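PDB 5ZFG: glutathione S-transferase from Bombyx mori, which probably transfers glutathione to electrophilic substrates and, in the silkworm, metabolises the insecticide diazinon. Local coordinates for residues L99-N102 and L103-Y107. Residues are numbered along the deposited sequence; the frame is centred on the assembly and turned at random.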
ATOM      1  N   LEU B  99       3.662  -6.020  -2.383  1.00  5.85           N
ATOM      2  CA  LEU B  99       2.435  -5.304  -2.725  1.00  4.67           C
ATOM      3  C   LEU B  99       2.612  -3.799  -2.524  1.00  6.35           C
ATOM      4  O   LEU B  99       2.257  -2.999  -3.394  1.00  6.33           O
ATOM      5  CB  LEU B  99       1.272  -5.821  -1.870  1.00  4.56           C
ATOM      6  CG  LEU B  99       0.745  -7.229  -2.203  1.00  5.01           C
ATOM      7  CD1 LEU B  99      -0.306  -7.685  -1.176  1.00  5.45           C
ATOM      8  CD2 LEU B  99       0.149  -7.287  -3.642  1.00  5.65           C
ATOM      9  N   CYS B 100       3.169  -3.406  -1.375  1.00  5.88           N
ATOM     10  CA  CYS B 100       3.412  -1.991  -1.107  1.00  5.21           C
ATOM     11  C   CYS B 100       4.392  -1.395  -2.112  1.00  4.20           C
ATOM     12  O   CYS B 100       4.202  -0.268  -2.583  1.00  6.87           O
ATOM     13  CB  CYS B 100       3.956  -1.811   0.316  1.00  4.30           C
ATOM     14  SG  CYS B 100       2.748  -2.125   1.622  1.00  9.40           S
ATOM     15  N   PHE B 101       5.451  -2.150  -2.433  1.00  4.11           N
ATOM     16  CA  PHE B 101       6.482  -1.697  -3.368  1.00  4.33           C
ATOM     17  C   PHE B 101       5.891  -1.455  -4.751  1.00  6.58           C
ATOM     18  O   PHE B 101       6.222  -0.467  -5.410  1.00  7.83           O
ATOM     19  CB  PHE B 101       7.607  -2.746  -3.421  1.00  5.86           C
ATOM     20  CG  PHE B 101       8.564  -2.590  -4.606  1.00  6.53           C
ATOM     21  CD1 PHE B 101       9.369  -1.481  -4.718  1.00  9.01           C
ATOM     22  CD2 PHE B 101       8.666  -3.591  -5.571  1.00  7.06           C
ATOM     23  CE1 PHE B 101      10.254  -1.329  -5.794  1.00  9.15           C
ATOM     24  CE2 PHE B 101       9.546  -3.454  -6.659  1.00  9.25           C
ATOM     25  CZ  PHE B 101      10.340  -2.318  -6.761  1.00 10.08           C
ATOM     26  N   ASN B 102       4.973  -2.316  -5.190  1.00  5.61           N
ATOM     27  CA  ASN B 102       4.318  -2.045  -6.467  1.00  5.51           C
ATOM     28  C   ASN B 102       3.495  -0.769  -6.411  1.00  4.80           C
ATOM     29  O   ASN B 102       3.547   0.057  -7.330  1.00  7.76           O
ATOM     30  CB  ASN B 102       3.424  -3.210  -6.896  1.00  3.90           C
ATOM     31  CG  ASN B 102       2.884  -2.993  -8.287  1.00  7.08           C
ATOM     32  OD1 ASN B 102       3.629  -3.107  -9.253  1.00  8.14           O
ATOM     33  ND2 ASN B 102       1.599  -2.644  -8.400  1.00  5.40           N
ATOM     34  N   LEU B 103       2.725  -0.591  -5.342  1.00  5.14           N
ATOM     35  CA  LEU B 103       1.846   0.568  -5.224  1.00  6.11           C
ATOM     36  C   LEU B 103       2.641   1.857  -5.066  1.00 10.17           C
ATOM     37  O   LEU B 103       2.319   2.875  -5.699  1.00 11.23           O
ATOM     38  CB  LEU B 103       0.905   0.382  -4.028  1.00  8.02           C
ATOM     39  CG  LEU B 103       0.006   1.560  -3.602  1.00  8.53           C
ATOM     40  CD1 LEU B 103      -0.899   2.023  -4.737  1.00 12.94           C
ATOM     41  CD2 LEU B 103      -0.847   1.179  -2.400  1.00 13.15           C
ATOM     42  N   SER B 104       3.685   1.823  -4.236  1.00  7.23           N
ATOM     43  CA  SER B 104       4.396   3.049  -3.877  1.00  9.19           C
ATOM     44  C   SER B 104       5.410   3.483  -4.923  1.00  9.98           C
ATOM     45  O   SER B 104       5.703   4.683  -5.022  1.00 12.03           O
ATOM     46  CB  SER B 104       5.131   2.870  -2.552  1.00  6.92           C
ATOM     47  OG  SER B 104       6.300   2.070  -2.706  1.00  9.63           O
ATOM     48  N   SER B 105       5.972   2.548  -5.693  1.00  7.53           N
ATOM     49  CA  SER B 105       7.166   2.841  -6.481  0.69  9.58           C
ATOM     50  C   SER B 105       7.146   2.219  -7.877  1.00 11.05           C
ATOM     51  O   SER B 105       7.267   2.916  -8.890  1.00 10.95           O
ATOM     52  CB  SER B 105       8.410   2.354  -5.723  0.69 12.94           C
ATOM     53  OG  SER B 105       8.391   2.795  -4.371  0.69 13.09           O
ATOM     54  N   TYR B 106       7.035   0.887  -7.933  1.00  7.73           N
ATOM     55  CA  TYR B 106       7.241   0.177  -9.195  1.00  8.68           C
ATOM     56  C   TYR B 106       6.185   0.565 -10.220  1.00  8.49           C
ATOM     57  O   TYR B 106       6.511   1.031 -11.318  1.00  8.78           O
ATOM     58  CB  TYR B 106       7.238  -1.338  -8.959  1.00  9.68           C
ATOM     59  CG  TYR B 106       7.731  -2.205 -10.118  1.00  9.06           C
ATOM     60  CD1 TYR B 106       9.095  -2.371 -10.371  1.00  9.47           C
ATOM     61  CD2 TYR B 106       6.830  -2.894 -10.932  1.00 10.75           C
ATOM     62  CE1 TYR B 106       9.546  -3.197 -11.409  1.00 11.56           C
ATOM     63  CE2 TYR B 106       7.271  -3.717 -11.968  1.00 12.33           C
ATOM     64  CZ  TYR B 106       8.626  -3.862 -12.207  1.00 14.34           C
ATOM     65  OH  TYR B 106       9.043  -4.681 -13.245  1.00 11.18           O
ATOM     66  N   TYR B 107       4.909   0.362  -9.884  1.00  7.75           N
ATOM     67  CA  TYR B 107       3.835   0.777 -10.787  1.00  7.96           C
ATOM     68  C   TYR B 107       3.802   2.297 -10.951  1.00 11.40           C
ATOM     69  O   TYR B 107       3.547   2.805 -12.050  1.00  9.72           O
ATOM     70  CB  TYR B 107       2.497   0.238 -10.267  1.00  6.81           C
ATOM     71  CG  TYR B 107       1.317   0.477 -11.169  1.00 12.22           C
ATOM     72  CD1 TYR B 107       1.407   0.251 -12.535  1.00 12.50           C
ATOM     73  CD2 TYR B 107       0.104   0.921 -10.647  1.00 14.37           C
ATOM     74  CE1 TYR B 107       0.307   0.476 -13.371  1.00 13.68           C
ATOM     75  CE2 TYR B 107      -1.005   1.125 -11.464  1.00 17.06           C
ATOM     76  CZ  TYR B 107      -0.893   0.908 -12.828  1.00 15.03           C
ATOM     77  OH  TYR B 107      -1.990   1.111 -13.641  1.00 16.34           O
TER
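L103 N donates to L99 O at 3.1 Å, an ordinary alpha-helical bond, and the leucine side chain runs on to meet L103 of the second subunit. One residue later S104 N reaches C100 O in a short 2.7 Å bond, nearly in line with that carbonyl. The S104 side chain folds back over the same turn, OG turned between the backbone N and the carbonyl carbon, 3.1 Å from C100 O, and E66 of the second subunit hydrogen-bonds this hydroxyl. At S105 the spacing changes. S105 N bonds F101 O at 3.0 Å, strongly bent (138°), while Y106 N approaches the same oxygen almost straight, at 173°. One carbonyl thus serves two successive amides, and the helix widens into a pi-type turn, a bulge within helix 89-114 of the all-helical C-terminal GST domain. At this wider spacing Y106 lies against F101, five positions back: Y106 CB sits over one face of the phenylalanine ring, off toward its rim, in a CH-pi contact 4.1 Å from the centroid. The two rings are inclined at 45°, with F101 CZ 3.8 Å from Y106 CD1, and T167 of helix 160-172 hydrogen-bonds the tyrosine hydroxyl. Y107 keeps the i to i+5 spacing, its N bonding N102 O at 2.9 Å, on a lone pair in the carbonyl plane, and its CB lies against the flat amide end of N102.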